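Glutamate tRNA ligase (Elizabethkingia meningoseptica, PDB 6BRL) probably catalyses the ATP-dependent attachment of glutamate to its transfer RNA, as a class I aminoacyl-tRNA synthetase with an anticodon-binding domain. Local coordinates at residues K11-F16 and D45-I50; L476-E481 and S501-A506; G229-P234 and L256-K261; Y138-R143 and N192-D197. All coordinates share one frame; numbering follows the deposited sequence.

Contact 1 (K11-F16 and D45-I50); sequences KVRVRF and DFILRI. With GLU (glutamic acid), chain B.
R13-F16 and D45-L48 pair as the parallel strands of a beta-alpha-beta unit in the class I synthetase catalytic domain. Backbone bonds run the full length of the pair, among them V14 N to D45 O at 3.0 Å and I47 N to V14 O at 2.8 Å. Two cations grip D45 at one oxygen: K11 NZ meets the syn lone pair of OD2 at 2.7 Å, and R13 NH1 reaches OD2 from the anti side, 29° out of the carboxylate plane. I47 CD1 lies over one face of the R13 guanidinium, 3.5 Å from NH2; R13 NH1 is also salt-bridged to E79, and NE hydrogen-bonds to M221 O. On the same face of the sheet R15, bent at chi2 (-62°), presents its guanidinium edge to the bound glutamate, NH1 to OE2 at 2.9 Å and NH2 to OE1 at 3.0 Å. R49 NH2 comes over the R15 guanidinium; salt bridges from each arginine to D218, and from R49 NE to E51, probably offset the like charges. On the other face F16 CB touches F46 CE1 at 3.9 Å. Helix 26-41, the crossover, packs there through D35, while helix 210-220 and strand 225-229 adjoin R15.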
# COMPACT_ATOMS: atom_id res chain seq x y z
N LYS A 11 -1.54 3.49 29.22
CA LYS A 11 -1.83 2.57 28.12
C LYS A 11 -1.34 3.16 26.80
O LYS A 11 -1.60 4.33 26.51
CB LYS A 11 -3.32 2.29 28.05
CG LYS A 11 -3.71 1.17 27.07
CD LYS A 11 -5.23 0.98 27.04
CE LYS A 11 -5.95 2.33 27.03
NZ LYS A 11 -7.42 2.25 26.65
N VAL A 12 -0.63 2.36 26.00
CA VAL A 12 -0.13 2.85 24.72
C VAL A 12 -1.31 3.20 23.82
O VAL A 12 -2.25 2.40 23.67
CB VAL A 12 0.77 1.79 24.05
CG1 VAL A 12 0.96 2.13 22.56
CG2 VAL A 12 2.08 1.73 24.75
N ARG A 13 -1.26 4.38 23.19
CA ARG A 13 -2.30 4.79 22.25
C ARG A 13 -1.64 5.47 21.05
O ARG A 13 -0.87 6.43 21.22
CB ARG A 13 -3.31 5.73 22.93
CG ARG A 13 -4.20 5.02 23.98
CD ARG A 13 -5.21 5.98 24.73
NE ARG A 13 -6.01 6.84 23.82
CZ ARG A 13 -7.11 6.44 23.19
NH1 ARG A 13 -7.54 5.19 23.32
NH2 ARG A 13 -7.77 7.26 22.37
N VAL A 14 -1.92 4.97 19.83
CA VAL A 14 -1.36 5.52 18.59
C VAL A 14 -2.52 5.88 17.66
O VAL A 14 -3.61 5.33 17.77
CB VAL A 14 -0.40 4.54 17.88
CG1 VAL A 14 0.75 4.10 18.83
CG2 VAL A 14 -1.14 3.34 17.38
N ARG A 15 -2.27 6.79 16.73
CA ARG A 15 -3.31 7.18 15.76
C ARG A 15 -2.70 7.31 14.37
O ARG A 15 -1.64 7.91 14.20
CB ARG A 15 -4.00 8.51 16.13
CG ARG A 15 -3.22 9.82 15.87
CD ARG A 15 -1.89 9.97 16.66
NE ARG A 15 -1.32 11.31 16.46
CZ ARG A 15 -0.67 11.66 15.35
NH1 ARG A 15 -0.48 10.77 14.35
NH2 ARG A 15 -0.21 12.91 15.21
N PHE A 16 -3.38 6.70 13.40
CA PHE A 16 -3.17 6.98 11.99
C PHE A 16 -4.05 8.19 11.67
O PHE A 16 -5.25 8.16 11.93
CB PHE A 16 -3.54 5.75 11.16
CG PHE A 16 -3.28 5.89 9.67
CD1 PHE A 16 -2.06 6.35 9.21
CD2 PHE A 16 -4.23 5.52 8.75
CE1 PHE A 16 -1.78 6.46 7.85
CE2 PHE A 16 -3.98 5.63 7.36
CZ PHE A 16 -2.76 6.11 6.91
N ASP A 45 -4.23 0.79 22.00
CA ASP A 45 -5.30 1.19 21.10
C ASP A 45 -4.77 1.85 19.83
O ASP A 45 -3.80 2.61 19.85
CB ASP A 45 -6.28 2.16 21.77
CG ASP A 45 -6.74 1.67 23.11
OD1 ASP A 45 -7.01 0.45 23.20
OD2 ASP A 45 -6.82 2.48 24.07
N PHE A 46 -5.50 1.59 18.74
CA PHE A 46 -5.15 2.00 17.39
C PHE A 46 -6.29 2.90 16.93
O PHE A 46 -7.41 2.44 16.70
CB PHE A 46 -4.99 0.77 16.47
CG PHE A 46 -4.82 1.12 14.98
CD1 PHE A 46 -3.98 2.15 14.59
CD2 PHE A 46 -5.50 0.41 13.99
CE1 PHE A 46 -3.83 2.48 13.25
CE2 PHE A 46 -5.35 0.73 12.64
CZ PHE A 46 -4.51 1.77 12.27
N ILE A 47 -6.03 4.19 16.80
CA ILE A 47 -7.07 5.18 16.55
C ILE A 47 -6.94 5.64 15.11
O ILE A 47 -5.81 5.80 14.62
CB ILE A 47 -6.93 6.38 17.52
CG1 ILE A 47 -7.35 5.99 18.93
CG2 ILE A 47 -7.74 7.58 17.01
CD1 ILE A 47 -6.26 5.37 19.78
N LEU A 48 -8.08 5.87 14.42
CA LEU A 48 -8.08 6.56 13.13
C LEU A 48 -8.68 7.95 13.34
O LEU A 48 -9.83 8.05 13.79
CB LEU A 48 -8.89 5.79 12.08
CG LEU A 48 -9.12 6.59 10.79
CD1 LEU A 48 -7.77 6.81 10.10
CD2 LEU A 48 -10.05 5.86 9.83
N ARG A 49 -7.92 9.01 13.04
CA ARG A 49 -8.42 10.38 13.10
C ARG A 49 -8.37 10.98 11.70
O ARG A 49 -7.32 10.93 11.03
CB ARG A 49 -7.60 11.25 14.09
CG ARG A 49 -8.16 12.72 14.23
CD ARG A 49 -7.43 13.53 15.34
NE ARG A 49 -6.02 13.82 15.02
CZ ARG A 49 -4.99 13.59 15.85
NH1 ARG A 49 -5.19 13.09 17.07
NH2 ARG A 49 -3.76 13.90 15.47
N ILE A 50 -9.49 11.50 11.22
CA ILE A 50 -9.54 12.05 9.86
C ILE A 50 -9.21 13.53 9.93
O ILE A 50 -9.94 14.30 10.57
CB ILE A 50 -10.92 11.81 9.21
CG1 ILE A 50 -11.13 10.33 8.94
CG2 ILE A 50 -11.01 12.54 7.85
CD1 ILE A 50 -10.19 9.78 7.86
N GLU B . -2.63 14.83 8.58
CA GLU B . -1.20 14.47 8.64
C GLU B . -0.76 13.64 7.42
O GLU B . 0.44 13.35 7.20
CB GLU B . -0.91 13.71 9.94
CG GLU B . 0.54 13.72 10.37
CD GLU B . 0.72 13.18 11.78
OE1 GLU B . 0.95 14.03 12.71
OE2 GLU B . 0.60 11.93 11.93
OXT GLU B . -1.61 13.25 6.59

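Contact 2 (L476-E481 and S501-A506); sequences LSLVGE and SRINKA
L478 and R502 cross at about a right angle where the end of helix 467-479 meets helix 496-510, two helices of the anticodon-binding region. This is the close-packed part. L478 CD2 rests on R502 CB at 3.8 Å, and the arginine then runs extended from CG to NE past the leucine backbone, bringing NH1 to L478 O at 2.9 Å. That bond is bent, 137° at the hydrogen, and the oxygen stands 24° out of the guanidinium plane. The same NH1 also reaches the carbonyl of F410, and NE is held by a salt bridge to E498, so the group is fixed from several directions. Nearby, A506 CB sits against S477 OG at 3.3 Å. The hydroxyl stands beside its own backbone N (chi1 -63°), from where it is hydrogen-bonded to the carbonyl of P473.

Elsewhere the fit is looser. I503 CG1 only grazes L478 CD2 at 4.4 Å, and between the two backbones one water donates to both S477 O (2.8 Å) and R502 O (2.7 Å), so a single bridging water joins these carbonyls. Helix 467-479 stops at V479, and G480, with positive phi, is the first residue to leave it. Around the pair, helix 487-494 packs on L478 and R502, helix 431-442 on I503, and the loop residues W427 and F418 on S477 and A506.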
# COMPACT_ATOMS: atom_id res chain seq x y z
N LEU A 476 2.56 -31.10 -27.82
CA LEU A 476 2.17 -30.20 -28.89
C LEU A 476 0.71 -30.42 -29.29
O LEU A 476 -0.06 -29.47 -29.41
CB LEU A 476 3.09 -30.38 -30.11
CG LEU A 476 2.77 -29.48 -31.31
CD1 LEU A 476 3.15 -28.02 -31.01
CD2 LEU A 476 3.43 -29.96 -32.59
N SER A 477 0.32 -31.69 -29.43
CA SER A 477 -1.06 -32.01 -29.82
C SER A 477 -2.06 -31.48 -28.81
O SER A 477 -3.10 -30.93 -29.19
CB SER A 477 -1.24 -33.51 -29.95
OG SER A 477 -0.42 -34.01 -30.99
N LEU A 478 -1.79 -31.66 -27.53
CA LEU A 478 -2.77 -31.26 -26.52
C LEU A 478 -2.73 -29.77 -26.19
O LEU A 478 -3.77 -29.21 -25.82
CB LEU A 478 -2.54 -32.07 -25.25
CG LEU A 478 -2.55 -33.57 -25.49
CD1 LEU A 478 -2.39 -34.28 -24.19
CD2 LEU A 478 -3.84 -34.04 -26.22
N VAL A 479 -1.59 -29.11 -26.30
CA VAL A 479 -1.43 -27.74 -25.82
C VAL A 479 -1.32 -26.72 -26.94
O VAL A 479 -1.66 -25.54 -26.72
CB VAL A 479 -0.21 -27.65 -24.87
CG1 VAL A 479 0.03 -26.21 -24.38
CG2 VAL A 479 -0.39 -28.61 -23.70
N GLY A 480 -0.90 -27.11 -28.15
CA GLY A 480 -0.59 -26.19 -29.24
C GLY A 480 0.81 -25.59 -29.19
O GLY A 480 1.19 -24.86 -30.12
N GLU A 481 1.55 -25.85 -28.11
CA GLU A 481 2.95 -25.46 -27.95
C GLU A 481 3.52 -26.33 -26.84
O GLU A 481 2.81 -27.14 -26.24
CB GLU A 481 3.10 -23.95 -27.64
CG GLU A 481 2.30 -23.49 -26.42
CD GLU A 481 2.14 -21.97 -26.36
OE1 GLU A 481 1.05 -21.46 -26.68
OE2 GLU A 481 3.09 -21.27 -25.98
N SER A 501 -9.50 -36.82 -29.28
CA SER A 501 -10.01 -35.82 -30.19
C SER A 501 -8.95 -34.78 -30.55
O SER A 501 -8.88 -34.31 -31.70
CB SER A 501 -11.26 -35.20 -29.56
OG SER A 501 -11.64 -34.02 -30.21
N ARG A 502 -8.08 -34.42 -29.60
CA ARG A 502 -7.03 -33.45 -29.90
C ARG A 502 -5.89 -34.08 -30.68
O ARG A 502 -5.30 -33.42 -31.55
CB ARG A 502 -6.47 -32.82 -28.60
CG ARG A 502 -7.42 -31.83 -27.92
CD ARG A 502 -6.78 -31.16 -26.68
NE ARG A 502 -7.79 -30.52 -25.86
CZ ARG A 502 -7.55 -29.83 -24.75
NH1 ARG A 502 -6.30 -29.62 -24.36
NH2 ARG A 502 -8.57 -29.34 -24.05
N ILE A 503 -5.53 -35.34 -30.38
CA ILE A 503 -4.55 -36.06 -31.20
C ILE A 503 -5.02 -36.16 -32.66
O ILE A 503 -4.22 -35.97 -33.59
CB ILE A 503 -4.28 -37.46 -30.61
CG1 ILE A 503 -3.72 -37.33 -29.19
CG2 ILE A 503 -3.39 -38.27 -31.54
CD1 ILE A 503 -3.79 -38.63 -28.43
N ASN A 504 -6.31 -36.47 -32.87
CA ASN A 504 -6.89 -36.55 -34.22
C ASN A 504 -6.72 -35.23 -34.97
O ASN A 504 -6.33 -35.20 -36.15
CB ASN A 504 -8.39 -36.91 -34.16
CG ASN A 504 -8.63 -38.26 -33.54
OD1 ASN A 504 -7.77 -39.13 -33.64
ND2 ASN A 504 -9.81 -38.45 -32.88
N LYS A 505 -7.06 -34.12 -34.31
CA LYS A 505 -7.00 -32.81 -34.95
C LYS A 505 -5.56 -32.46 -35.29
O LYS A 505 -5.29 -31.92 -36.38
CB LYS A 505 -7.61 -31.74 -34.04
CG LYS A 505 -7.28 -30.32 -34.43
CD LYS A 505 -8.10 -29.84 -35.63
CE LYS A 505 -7.74 -28.37 -36.00
NZ LYS A 505 -7.44 -27.49 -34.81
N ALA A 506 -4.63 -32.78 -34.38
CA ALA A 506 -3.22 -32.55 -34.66
C ALA A 506 -2.75 -33.35 -35.86
O ALA A 506 -2.05 -32.83 -36.74
CB ALA A 506 -2.37 -32.90 -33.44
O HOH W 1 -5.13 -30.77 -31.17

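Contact 3 (G229-P234 and L256-K261); sequences GEEWLP and LSLILK. With GLU (glutamic acid), chain B; EDO (1,2-ethanediol), chain C.
The carboxylate of E230 is met at OE2 by L258 N, which approaches from the anti side and 35° out of the carboxylate plane; the bond is 2.9 Å long and nearly straight at 176°. A second flat group, the indole of W232, turns its edge to the bound glutamate, NE1 donating to the ligand O at 3.0 Å. E231 CG lies over one of its faces, toward the rim, and Y210 stacks on the ring. Both groups belong to loops at the C-terminal ends of parallel strands 225-229 and 252-256 of the Rossmann-type catalytic domain, where such folds usually place their substrate pocket.

The last rung of that strand pair is the bridge between G229 and L256. Just beyond it E230 N donates to L256 O at 2.8 Å, tilted from the carbonyl plane. E230 then begins a 3-10 turn while the other chain runs on extended, and the E230 side chain spans the parting chains. E230 CG is turned between its own backbone N and carbonyl carbon (chi1 65°), and the chain beyond is extended, which lays CB and CG along L256 O and carries OE2 to L258. OE1 forms a salt bridge with R186. E231 OE1 also touches L258 CD2 across the contact, and S257 N donates to a 1,2-ethanediol probably left from crystallisation. A water completes the grip on E230, donating to its OE2 at 3.2 Å and to L258 O at 2.6 Å.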
# COMPACT_ATOMS: atom_id res chain seq x y z
N GLY A 229 5.68 10.01 8.94
CA GLY A 229 6.78 10.11 8.00
C GLY A 229 7.73 11.27 8.31
O GLY A 229 7.37 12.30 8.91
N GLU A 230 8.95 11.12 7.81
CA GLU A 230 9.99 12.13 8.01
C GLU A 230 9.67 13.48 7.37
O GLU A 230 10.34 14.46 7.68
CB GLU A 230 11.33 11.64 7.46
CG GLU A 230 11.34 11.45 5.94
CD GLU A 230 12.72 11.11 5.39
OE1 GLU A 230 13.72 11.60 5.95
OE2 GLU A 230 12.83 10.37 4.41
N GLU A 231 8.67 13.58 6.50
CA GLU A 231 8.35 14.92 6.00
C GLU A 231 7.93 15.87 7.13
O GLU A 231 8.05 17.09 6.99
CB GLU A 231 7.26 14.83 4.92
CG GLU A 231 5.88 14.46 5.45
CD GLU A 231 5.63 12.94 5.51
OE1 GLU A 231 6.62 12.16 5.44
OE2 GLU A 231 4.44 12.56 5.64
N TRP A 232 7.47 15.34 8.26
CA TRP A 232 7.06 16.12 9.41
C TRP A 232 8.21 16.43 10.36
O TRP A 232 8.03 17.20 11.30
CB TRP A 232 5.96 15.37 10.19
CG TRP A 232 4.70 15.29 9.39
CD1 TRP A 232 4.08 14.16 8.90
CD2 TRP A 232 3.97 16.41 8.88
NE1 TRP A 232 2.97 14.52 8.17
CE2 TRP A 232 2.88 15.88 8.13
CE3 TRP A 232 4.10 17.80 9.00
CZ2 TRP A 232 1.93 16.71 7.50
CZ3 TRP A 232 3.17 18.63 8.37
CH2 TRP A 232 2.10 18.07 7.63
N LEU A 233 9.39 15.88 10.12
CA LEU A 233 10.51 16.15 11.03
C LEU A 233 10.84 17.63 11.20
O LEU A 233 11.05 18.06 12.36
CB LEU A 233 11.73 15.34 10.57
CG LEU A 233 12.82 15.09 11.64
CD1 LEU A 233 12.32 14.33 12.87
CD2 LEU A 233 13.98 14.32 11.01
N PRO A 234 10.90 18.47 10.16
CA PRO A 234 11.19 19.89 10.38
C PRO A 234 10.14 20.63 11.22
O PRO A 234 10.40 21.77 11.64
CB PRO A 234 11.26 20.47 8.96
CG PRO A 234 11.57 19.27 8.09
CD PRO A 234 10.87 18.13 8.72
N LEU A 256 9.47 7.96 10.24
CA LEU A 256 9.84 6.93 9.27
C LEU A 256 10.43 7.55 8.00
O LEU A 256 9.86 8.49 7.44
CB LEU A 256 8.61 6.10 8.91
CG LEU A 256 7.89 5.44 10.11
CD1 LEU A 256 6.50 4.88 9.73
CD2 LEU A 256 8.80 4.32 10.59
N SER A 257 11.55 7.01 7.54
CA SER A 257 12.14 7.51 6.30
C SER A 257 11.31 7.08 5.09
O SER A 257 10.73 5.99 5.06
CB SER A 257 13.57 7.00 6.15
OG SER A 257 14.35 7.44 7.22
N LEU A 258 11.29 7.95 4.08
CA LEU A 258 10.49 7.71 2.88
C LEU A 258 10.97 6.48 2.13
O LEU A 258 12.17 6.23 2.05
CB LEU A 258 10.56 8.93 1.94
CG LEU A 258 9.87 10.21 2.44
CD1 LEU A 258 10.00 11.35 1.45
CD2 LEU A 258 8.42 9.93 2.76
N ILE A 259 10.03 5.73 1.57
CA ILE A 259 10.38 4.59 0.70
C ILE A 259 11.09 5.10 -0.54
O ILE A 259 10.69 6.10 -1.14
CB ILE A 259 9.10 3.82 0.35
CG1 ILE A 259 8.41 3.39 1.66
CG2 ILE A 259 9.40 2.63 -0.58
CD1 ILE A 259 6.99 2.91 1.50
N LEU A 260 12.19 4.44 -0.90
CA LEU A 260 13.03 4.81 -2.03
C LEU A 260 12.60 4.12 -3.32
O LEU A 260 12.01 3.03 -3.30
CB LEU A 260 14.49 4.43 -1.76
CG LEU A 260 15.07 4.98 -0.46
CD1 LEU A 260 16.44 4.40 -0.31
CD2 LEU A 260 15.08 6.51 -0.49
N LYS A 261 12.96 4.75 -4.45
CA LYS A 261 12.75 4.19 -5.79
C LYS A 261 13.40 2.82 -5.93
O LYS A 261 14.41 2.55 -5.28
CB LYS A 261 13.35 5.10 -6.88
CG LYS A 261 12.81 6.53 -6.92
CD LYS A 261 13.25 7.27 -8.19
CE LYS A 261 12.58 8.65 -8.31
NZ LYS A 261 11.08 8.59 -8.34
N GLU B . -2.63 14.83 8.58
CA GLU B . -1.20 14.47 8.64
C GLU B . -0.76 13.64 7.42
O GLU B . 0.44 13.35 7.20
CB GLU B . -0.91 13.71 9.94
CG GLU B . 0.54 13.72 10.37
CD GLU B . 0.72 13.18 11.78
OE1 GLU B . 0.95 14.03 12.71
OE2 GLU B . 0.60 11.93 11.93
OXT GLU B . -1.61 13.25 6.59
C1 EDO C . 11.57 3.54 7.82
O1 EDO C . 12.32 4.43 8.69
C2 EDO C . 12.53 2.64 7.05
O2 EDO C . 13.33 3.36 6.10
O HOH W 2 14.00 7.96 2.61

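Contact 4 (Y138-R143 and N192-D197); sequences YNYETR and NTNTLD
Y140 lays its ring against the amide of N194, the two planes 22° apart in a stack, with N194 OD1 3.6 Å from Y140 CE1 and set toward the rim of the ring. The opposite face is covered by E141 CG, so the ring is sandwiched. Beside it backbone and CB atoms meet: Y138 O touches D197 CB at 3.2 Å, and N139 CB lies 4.0 Å from D197 CA. No direct hydrogen bond joins the two segments, although Y138 is backbone-bonded to D198 just beyond. Water bridges them instead: one accepts from Y138 N at 2.8 Å and donates to D197 OD2, while another donates to L196 O and is weakly bound to Y140 N.

Asx turns in both loops set up this first shell. N139 OD1 accepts from E141 N at 2.9 Å, from above the amide plane, and from T142 N nearly in line with its C=O; N139 CG swings between its own backbone N and carbonyl carbon (chi1 67°) to reach them. N192 OD1 likewise accepts from N194 N at 2.8 Å, and D176 N holds N194 OD1. The R143 guanidinium, salt-bridged to D198, lies with one face against Y140 CA. The first loop lies between helices 119-131 and 154-162 and rests on strand 112-115 through Y138; the second links strands 187-192 and 200-202, where T193 and L196 touch helix 236-246.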
# COMPACT_ATOMS: atom_id res chain seq x y z
N TYR A 138 7.96 35.01 7.86
CA TYR A 138 7.32 35.75 8.95
C TYR A 138 7.93 35.29 10.28
O TYR A 138 7.62 34.21 10.77
CB TYR A 138 5.82 35.48 8.91
CG TYR A 138 4.96 36.62 9.42
CD1 TYR A 138 4.11 37.29 8.56
CD2 TYR A 138 4.99 37.02 10.76
CE1 TYR A 138 3.29 38.34 9.01
CE2 TYR A 138 4.20 38.09 11.20
CZ TYR A 138 3.33 38.72 10.32
OH TYR A 138 2.51 39.78 10.74
N ASN A 139 8.82 36.08 10.87
CA ASN A 139 9.60 35.50 11.97
C ASN A 139 10.04 36.63 12.90
O ASN A 139 9.52 37.75 12.82
CB ASN A 139 10.78 34.65 11.44
CG ASN A 139 11.85 35.49 10.73
OD1 ASN A 139 11.74 36.71 10.66
ND2 ASN A 139 12.91 34.84 10.28
N TYR A 140 11.03 36.33 13.76
CA TYR A 140 11.51 37.31 14.72
C TYR A 140 12.13 38.52 14.03
O TYR A 140 12.10 39.61 14.59
CB TYR A 140 12.53 36.67 15.70
CG TYR A 140 13.92 36.41 15.12
CD1 TYR A 140 14.19 35.26 14.39
CD2 TYR A 140 14.96 37.31 15.33
CE1 TYR A 140 15.47 35.01 13.86
CE2 TYR A 140 16.25 37.07 14.80
CZ TYR A 140 16.48 35.92 14.08
OH TYR A 140 17.74 35.67 13.56
N GLU A 141 12.68 38.35 12.82
CA GLU A 141 13.31 39.48 12.12
C GLU A 141 12.32 40.37 11.38
O GLU A 141 12.63 41.53 11.11
CB GLU A 141 14.35 39.00 11.10
CG GLU A 141 15.23 37.83 11.53
CD GLU A 141 16.07 37.26 10.37
OE1 GLU A 141 17.32 37.45 10.39
OE2 GLU A 141 15.48 36.64 9.43
N THR A 142 11.19 39.84 10.95
CA THR A 142 10.27 40.64 10.14
C THR A 142 9.00 41.05 10.86
O THR A 142 8.34 41.98 10.41
CB THR A 142 9.87 39.86 8.87
OG1 THR A 142 9.36 38.57 9.25
CG2 THR A 142 11.11 39.66 7.95
N ARG A 143 8.65 40.39 11.97
CA ARG A 143 7.32 40.58 12.53
C ARG A 143 7.12 42.02 13.00
O ARG A 143 5.99 42.52 13.01
CB ARG A 143 7.07 39.60 13.68
CG ARG A 143 7.98 39.84 14.87
CD ARG A 143 7.51 39.15 16.11
NE ARG A 143 7.82 37.74 16.12
CZ ARG A 143 8.60 37.13 17.03
NH1 ARG A 143 9.16 37.80 18.01
NH2 ARG A 143 8.81 35.82 16.94
N ASN A 192 17.82 25.31 16.58
CA ASN A 192 17.73 26.66 17.12
C ASN A 192 16.46 27.35 16.61
O ASN A 192 16.19 27.33 15.40
CB ASN A 192 18.97 27.45 16.73
CG ASN A 192 19.05 28.74 17.43
OD1 ASN A 192 18.15 29.58 17.36
ND2 ASN A 192 20.13 28.92 18.18
N THR A 193 15.68 27.96 17.51
CA THR A 193 14.41 28.61 17.09
C THR A 193 14.62 29.75 16.10
O THR A 193 13.69 30.08 15.35
CB THR A 193 13.63 29.17 18.29
OG1 THR A 193 14.51 30.02 19.07
CG2 THR A 193 13.13 27.98 19.17
N ASN A 194 15.83 30.34 16.05
CA ASN A 194 16.07 31.39 15.05
C ASN A 194 16.11 30.83 13.63
O ASN A 194 16.22 31.60 12.68
CB ASN A 194 17.36 32.16 15.34
CG ASN A 194 17.24 33.12 16.52
OD1 ASN A 194 16.14 33.40 17.02
ND2 ASN A 194 18.39 33.64 16.98
N THR A 195 16.02 29.51 13.47
CA THR A 195 15.80 28.93 12.15
C THR A 195 14.34 28.73 11.81
O THR A 195 14.04 28.33 10.69
CB THR A 195 16.53 27.59 12.02
OG1 THR A 195 15.83 26.59 12.75
CG2 THR A 195 17.97 27.70 12.56
N LEU A 196 13.41 29.00 12.73
CA LEU A 196 12.01 28.65 12.56
C LEU A 196 11.17 29.92 12.44
O LEU A 196 11.57 31.00 12.87
CB LEU A 196 11.54 27.81 13.74
CG LEU A 196 12.44 26.60 14.09
CD1 LEU A 196 11.87 25.99 15.34
CD2 LEU A 196 12.45 25.61 12.89
N ASP A 197 9.99 29.81 11.87
CA ASP A 197 9.20 31.03 11.71
C ASP A 197 7.98 30.98 12.62
O ASP A 197 7.74 29.98 13.31
CB ASP A 197 8.85 31.27 10.24
CG ASP A 197 8.12 30.14 9.60
OD1 ASP A 197 7.46 29.31 10.28
OD2 ASP A 197 8.21 30.08 8.36
O HOH W 3 6.82 32.62 7.08
O HOH W 4 11.67 33.14 14.47

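Contacts 1 and 3 both contribute to the glutamate pocket: R15 takes the side-chain carboxylate of the bound glutamate and W232 its alpha-carboxylate, although the centres of the two contacts are about 20 Å apart and their nearest atoms about 8 Å. Contact 4 touches neither the ligand nor contact 3, although its nearest atoms come within about 5 Å of the latter. Its centre lies about 25 Å from that of contact 3 and 33 Å from that of contact 1. Contact 2 stands alone in the anticodon-binding region, about 61 Å from contact 1 and 80 Å from contact 4, centre to centre, consistent with an elongated enzyme that recognises distant parts of one tRNA.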